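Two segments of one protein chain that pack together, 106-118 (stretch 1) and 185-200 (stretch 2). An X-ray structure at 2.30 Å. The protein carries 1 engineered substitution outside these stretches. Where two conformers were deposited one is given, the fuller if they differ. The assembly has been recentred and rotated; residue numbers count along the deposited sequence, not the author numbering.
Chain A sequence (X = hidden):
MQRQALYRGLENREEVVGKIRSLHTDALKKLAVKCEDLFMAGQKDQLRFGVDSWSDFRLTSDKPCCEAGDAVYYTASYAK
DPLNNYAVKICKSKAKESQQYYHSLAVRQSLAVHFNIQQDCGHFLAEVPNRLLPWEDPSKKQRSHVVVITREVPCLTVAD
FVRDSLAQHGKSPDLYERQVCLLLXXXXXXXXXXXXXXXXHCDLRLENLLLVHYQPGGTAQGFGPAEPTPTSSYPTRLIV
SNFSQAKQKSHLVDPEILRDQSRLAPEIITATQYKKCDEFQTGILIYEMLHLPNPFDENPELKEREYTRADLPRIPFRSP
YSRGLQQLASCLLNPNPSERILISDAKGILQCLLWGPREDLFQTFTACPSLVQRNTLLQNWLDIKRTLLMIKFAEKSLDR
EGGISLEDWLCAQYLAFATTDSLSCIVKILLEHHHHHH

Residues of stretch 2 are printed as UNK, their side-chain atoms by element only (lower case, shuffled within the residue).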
# COMPACT_ATOMS: atom_id res chain seq x y z
N ALA A 106 4.54 40.61 -5.40
CA ALA A 106 3.32 41.04 -4.72
C ALA A 106 2.14 40.14 -5.06
O ALA A 106 1.37 39.74 -4.18
CB ALA A 106 3.00 42.49 -5.08
N VAL A 107 1.98 39.79 -6.34
CA VAL A 107 0.85 38.96 -6.74
C VAL A 107 1.04 37.52 -6.28
O VAL A 107 0.10 36.88 -5.79
CB VAL A 107 0.64 39.04 -8.27
CG1 VAL A 107 -0.44 38.07 -8.72
CG2 VAL A 107 0.28 40.46 -8.68
N ARG A 108 2.26 37.00 -6.40
CA ARG A 108 2.52 35.60 -6.06
C ARG A 108 2.55 35.36 -4.56
O ARG A 108 2.20 34.26 -4.11
CB ARG A 108 3.84 35.15 -6.70
CG ARG A 108 4.09 33.66 -6.64
CD ARG A 108 5.26 33.27 -7.52
NE ARG A 108 6.45 34.06 -7.23
CZ ARG A 108 7.31 33.79 -6.25
NH1 ARG A 108 7.10 32.74 -5.46
NH2 ARG A 108 8.36 34.57 -6.05
N GLN A 109 2.95 36.36 -3.77
CA GLN A 109 2.98 36.19 -2.32
C GLN A 109 1.59 36.11 -1.72
O GLN A 109 1.42 35.52 -0.64
CB GLN A 109 3.77 37.33 -1.67
CG GLN A 109 4.08 37.16 -0.20
CD GLN A 109 4.91 38.30 0.35
OE1 GLN A 109 5.40 39.14 -0.40
NE2 GLN A 109 5.07 38.34 1.67
N SER A 110 0.58 36.66 -2.39
CA SER A 110 -0.79 36.62 -1.90
C SER A 110 -1.48 35.28 -2.17
O SER A 110 -2.64 35.12 -1.78
CB SER A 110 -1.61 37.75 -2.53
OG SER A 110 -1.67 37.62 -3.94
N LEU A 111 -0.80 34.33 -2.80
CA LEU A 111 -1.38 33.04 -3.14
C LEU A 111 -0.94 31.98 -2.15
O LEU A 111 0.23 31.94 -1.74
CB LEU A 111 -0.98 32.62 -4.56
CG LEU A 111 -1.11 33.66 -5.67
CD1 LEU A 111 -0.55 33.11 -6.97
CD2 LEU A 111 -2.56 34.08 -5.85
N ALA A 112 -1.88 31.12 -1.76
CA ALA A 112 -1.52 29.96 -0.96
C ALA A 112 -0.60 29.04 -1.76
O ALA A 112 -0.64 29.01 -2.99
CB ALA A 112 -2.77 29.20 -0.52
N VAL A 113 0.24 28.29 -1.04
CA VAL A 113 1.25 27.47 -1.70
C VAL A 113 0.58 26.42 -2.58
O VAL A 113 -0.51 25.92 -2.29
CB VAL A 113 2.18 26.81 -0.67
CG1 VAL A 113 2.92 27.88 0.13
CG2 VAL A 113 1.40 25.89 0.25
N HIS A 114 1.24 26.11 -3.70
CA HIS A 114 0.74 25.12 -4.63
C HIS A 114 1.92 24.39 -5.25
O HIS A 114 2.99 24.98 -5.46
CB HIS A 114 -0.13 25.76 -5.73
CG HIS A 114 -0.87 24.77 -6.56
ND1 HIS A 114 -0.32 24.14 -7.66
CD2 HIS A 114 -2.14 24.29 -6.45
CE1 HIS A 114 -1.21 23.32 -8.19
NE2 HIS A 114 -2.32 23.39 -7.48
N PHE A 115 1.71 23.11 -5.55
CA PHE A 115 2.78 22.25 -6.05
C PHE A 115 3.38 22.77 -7.35
O PHE A 115 4.58 22.58 -7.61
CB PHE A 115 2.24 20.83 -6.23
CG PHE A 115 3.28 19.81 -6.57
CD1 PHE A 115 4.18 19.36 -5.61
CD2 PHE A 115 3.35 19.27 -7.85
CE1 PHE A 115 5.13 18.40 -5.93
CE2 PHE A 115 4.29 18.31 -8.17
CZ PHE A 115 5.18 17.88 -7.20
N ASN A 116 2.58 23.44 -8.18
CA ASN A 116 3.00 23.87 -9.51
C ASN A 116 3.14 25.38 -9.63
O ASN A 116 3.19 25.90 -10.75
CB ASN A 116 2.01 23.34 -10.56
CG ASN A 116 1.88 21.83 -10.52
OD1 ASN A 116 0.83 21.30 -10.17
ND2 ASN A 116 2.96 21.14 -10.88
N ILE A 117 3.22 26.09 -8.51
CA ILE A 117 3.41 27.54 -8.51
C ILE A 117 4.64 27.85 -7.67
O ILE A 117 4.83 27.28 -6.59
CB ILE A 117 2.16 28.28 -7.99
CG1 ILE A 117 0.96 27.98 -8.89
CG2 ILE A 117 2.41 29.78 -7.92
CD1 ILE A 117 -0.28 28.75 -8.55
N GLN A 118 5.47 28.76 -8.17
CA GLN A 118 6.77 29.01 -7.54
C GLN A 118 6.60 29.59 -6.15
O GLN A 118 5.81 30.51 -5.93
CB GLN A 118 7.60 29.96 -8.41
CG GLN A 118 9.00 30.19 -7.88
CD GLN A 118 9.88 30.92 -8.86
OE1 GLN A 118 9.48 31.91 -9.47
NE2 GLN A 118 11.10 30.42 -9.04
N UNK A 185 -0.86 18.95 -17.86
CA UNK A 185 -1.76 18.67 -16.75
C UNK A 185 -1.35 19.44 -15.50
O UNK A 185 -2.20 19.97 -14.78
c UNK A 185 -1.81 17.17 -16.48
c UNK A 185 -4.19 17.12 -15.75
c UNK A 185 -2.78 16.72 -15.39
c UNK A 185 -2.69 15.21 -15.18
N UNK A 186 -0.04 19.50 -15.22
CA UNK A 186 0.43 20.26 -14.08
C UNK A 186 0.20 21.76 -14.28
O UNK A 186 -0.11 22.48 -13.33
n UNK A 186 4.32 17.53 -14.12
o UNK A 186 4.24 18.81 -12.28
c UNK A 186 2.21 18.53 -13.51
c UNK A 186 1.91 19.98 -13.82
c UNK A 186 3.68 18.29 -13.25
N UNK A 187 0.36 22.24 -15.52
CA UNK A 187 0.10 23.64 -15.81
C UNK A 187 -1.36 23.99 -15.53
O UNK A 187 -1.66 25.02 -14.91
c UNK A 187 0.12 25.37 -17.74
c UNK A 187 0.85 26.42 -16.92
c UNK A 187 0.42 25.53 -19.22
c UNK A 187 0.46 23.96 -17.26
N UNK A 188 -2.28 23.15 -15.99
CA UNK A 188 -3.70 23.40 -15.75
C UNK A 188 -4.00 23.41 -14.25
O UNK A 188 -4.84 24.20 -13.79
s UNK A 188 -4.44 22.47 -18.28
c UNK A 188 -4.55 22.36 -16.47
N UNK A 189 -3.33 22.55 -13.48
CA UNK A 189 -3.54 22.53 -12.04
C UNK A 189 -3.14 23.86 -11.42
O UNK A 189 -3.87 24.42 -10.59
c UNK A 189 -2.75 21.38 -11.41
o UNK A 189 -3.21 20.13 -11.89
N UNK A 190 -1.97 24.39 -11.80
CA UNK A 190 -1.54 25.68 -11.27
C UNK A 190 -2.42 26.82 -11.73
O UNK A 190 -2.70 27.75 -10.97
N UNK A 191 -2.87 26.78 -12.99
CA UNK A 191 -3.77 27.82 -13.48
C UNK A 191 -5.14 27.72 -12.81
O UNK A 191 -5.78 28.75 -12.55
c UNK A 191 -2.67 28.04 -15.82
c UNK A 191 -2.94 27.85 -17.31
c UNK A 191 -2.19 29.46 -15.54
c UNK A 191 -3.92 27.72 -15.00
N UNK A 192 -5.60 26.51 -12.52
CA UNK A 192 -6.84 26.34 -11.78
C UNK A 192 -6.73 26.92 -10.37
O UNK A 192 -7.73 27.36 -9.80
o UNK A 192 -7.93 22.28 -10.92
c UNK A 192 -8.88 23.06 -11.12
o UNK A 192 -10.06 22.67 -11.28
c UNK A 192 -7.21 24.85 -11.72
c UNK A 192 -8.60 24.55 -11.18
N UNK A 193 -5.52 26.93 -9.81
CA UNK A 193 -5.29 27.53 -8.50
C UNK A 193 -5.45 29.04 -8.52
O UNK A 193 -5.76 29.64 -7.49
c UNK A 193 -3.75 27.44 -4.39
n UNK A 193 -2.93 28.42 -4.70
n UNK A 193 -4.17 26.89 -5.52
c UNK A 193 -3.88 27.16 -8.01
c UNK A 193 -2.82 28.51 -6.06
c UNK A 193 -3.61 27.55 -6.59
N UNK A 194 -5.27 29.68 -9.68
CA UNK A 194 -5.38 31.13 -9.77
C UNK A 194 -6.82 31.61 -9.87
O UNK A 194 -7.09 32.78 -9.56
c UNK A 194 -2.36 31.65 -9.87
c UNK A 194 -2.52 31.90 -12.36
c UNK A 194 -3.13 31.26 -11.12
c UNK A 194 -4.60 31.65 -10.98
N UNK A 195 -7.75 30.75 -10.28
CA UNK A 195 -9.12 31.19 -10.55
C UNK A 195 -9.83 31.74 -9.32
O UNK A 195 -10.46 32.80 -9.43
c UNK A 195 -8.34 30.02 -14.72
c UNK A 195 -9.02 30.58 -13.48
c UNK A 195 -9.91 30.05 -11.19
c UNK A 195 -9.26 29.49 -12.44
n UNK A 195 -8.10 31.08 -15.74
N UNK A 196 -9.79 31.10 -8.14
CA UNK A 196 -10.49 31.69 -6.98
C UNK A 196 -9.90 33.02 -6.54
O UNK A 196 -10.58 33.77 -5.83
c UNK A 196 -10.08 29.35 -6.64
c UNK A 196 -9.25 29.77 -7.82
c UNK A 196 -10.33 30.61 -5.90
N UNK A 197 -8.67 33.33 -6.92
CA UNK A 197 -8.09 34.64 -6.67
C UNK A 197 -8.40 35.65 -7.76
O UNK A 197 -8.09 36.83 -7.60
c UNK A 197 -6.03 34.32 -4.06
o UNK A 197 -4.84 31.55 -2.02
c UNK A 197 -5.26 32.28 -3.11
c UNK A 197 -5.74 32.40 -5.44
c UNK A 197 -6.11 33.74 -5.32
c UNK A 197 -5.61 33.60 -2.96
c UNK A 197 -5.31 31.67 -4.35
c UNK A 197 -6.56 34.53 -6.52
N UNK A 198 -9.01 35.21 -8.87
CA UNK A 198 -9.26 36.05 -10.04
C UNK A 198 -7.95 36.64 -10.56
O UNK A 198 -7.85 37.84 -10.84
n UNK A 198 -11.98 36.35 -8.05
c UNK A 198 -12.71 36.34 -10.11
n UNK A 198 -13.69 35.89 -9.26
c UNK A 198 -13.22 35.91 -8.02
c UNK A 198 -10.28 37.16 -9.73
c UNK A 198 -11.63 36.64 -9.36
N UNK A 199 -6.95 35.79 -10.69
CA UNK A 199 -5.63 36.17 -11.17
C UNK A 199 -5.39 35.50 -12.52
O UNK A 199 -5.64 34.30 -12.67
c UNK A 199 -4.67 36.63 -8.90
c UNK A 199 -4.53 35.79 -10.16
c UNK A 199 -3.15 35.98 -10.77
N UNK A 200 -4.93 36.28 -13.49
CA UNK A 200 -4.52 35.77 -14.80
C UNK A 200 -3.03 36.00 -14.97
O UNK A 200 -2.53 37.09 -14.69
c UNK A 200 -6.79 36.23 -15.77
o UNK A 200 -5.03 37.87 -15.89
c UNK A 200 -5.30 36.46 -15.92
O HOH W 1 -5.39 23.09 -8.52

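Position 185 carries four carbons forked at the second and stays out of reach of stretch 1; it is Leu185. Position 186 has three carbons, the third bearing one oxygen and one nitrogen, and its oxygen lies 3.0 Å from Asn116 ND2; an amide one carbon longer than asparagine, it is Gln186. Asn116 ND2 donates a weak hydrogen bond to Gln186 OE1. At 187 there are four carbons forked at the second, and at 188 a carbon followed by sulfur; at both, the CA-to-CB bond points away from stretch 1 and the side chain makes no contact with it. They are Leu187 and Cys188.

Position 189 has one carbon and one oxygen, and its CB lies 3.8 Å from Asn116 OD1; it is Ser189. Ser189 OG donates to Leu185 O one helical turn back (3.1 Å). A water takes its backbone into the contact, donating to Ser189 O (2.9 Å) and lying 3.3 Å from His114 NE2. Position 190 has no side-chain atoms and is Gly190. The two stretches come close here, with CA of Gly190 5.2 Å from Asn116 CA, yet a CB would have room, so the absence of a side chain is not forced by this contact.

At 191, with four carbons forked at the second, the CA-to-CB bond again points away and the side chain makes no contact with stretch 1: Leu191. Three carbons ending in two oxygens at 192 make a carboxylate, Glu192, which does not touch stretch 1.

At 193 one carbon leads to a five-membered ring of three carbons and two nitrogens. One ring nitrogen lies 2.9 Å from Ala112 O, and His114 CB sits over the ring face, 3.9 Å from its centroid. This is His193, whose NE2 donates to Ala112 O. Position 194 has four carbons forked at the second, and one terminal carbon meets Leu111 CD1 at 3.7 Å and Ile117 CD1 at 3.8 Å; it is Leu194, and that carbon is CD2.

Four carbons in a row ending in nitrogen mark 195 as Lys195, and three carbons closing onto the backbone nitrogen mark 196 as Pro196; both are out of reach. Position 197 has a carbon and a six-carbon ring bearing oxygen. Leu111 CD2 lies over the ring, 3.7 Å from its centroid, and the oxygen is 3.0 Å from Ala112 N. This is Tyr197, whose OH accepts a hydrogen bond from Ala112 N. Position 198, a carbon with a five-membered ring containing two nitrogens, is His198, again out of reach. At 199 one carbon carries two others, one of them 4.0 Å from Val107 CG1: Val199, through its CG1. One carbon carrying an oxygen and a carbon makes 200 Thr200, beyond contact.

The contact thus combines apolar packing with polar anchoring. Tyr197 and His193 engage the backbone N and O of Ala112, holding this loop residue at both polar groups, while Leu111 and Ile117 pack against Leu194 between the flanking contacts of Val107 and Asn116.

Stretch 2 185-200: LQLCSGLEHLKPYHVT
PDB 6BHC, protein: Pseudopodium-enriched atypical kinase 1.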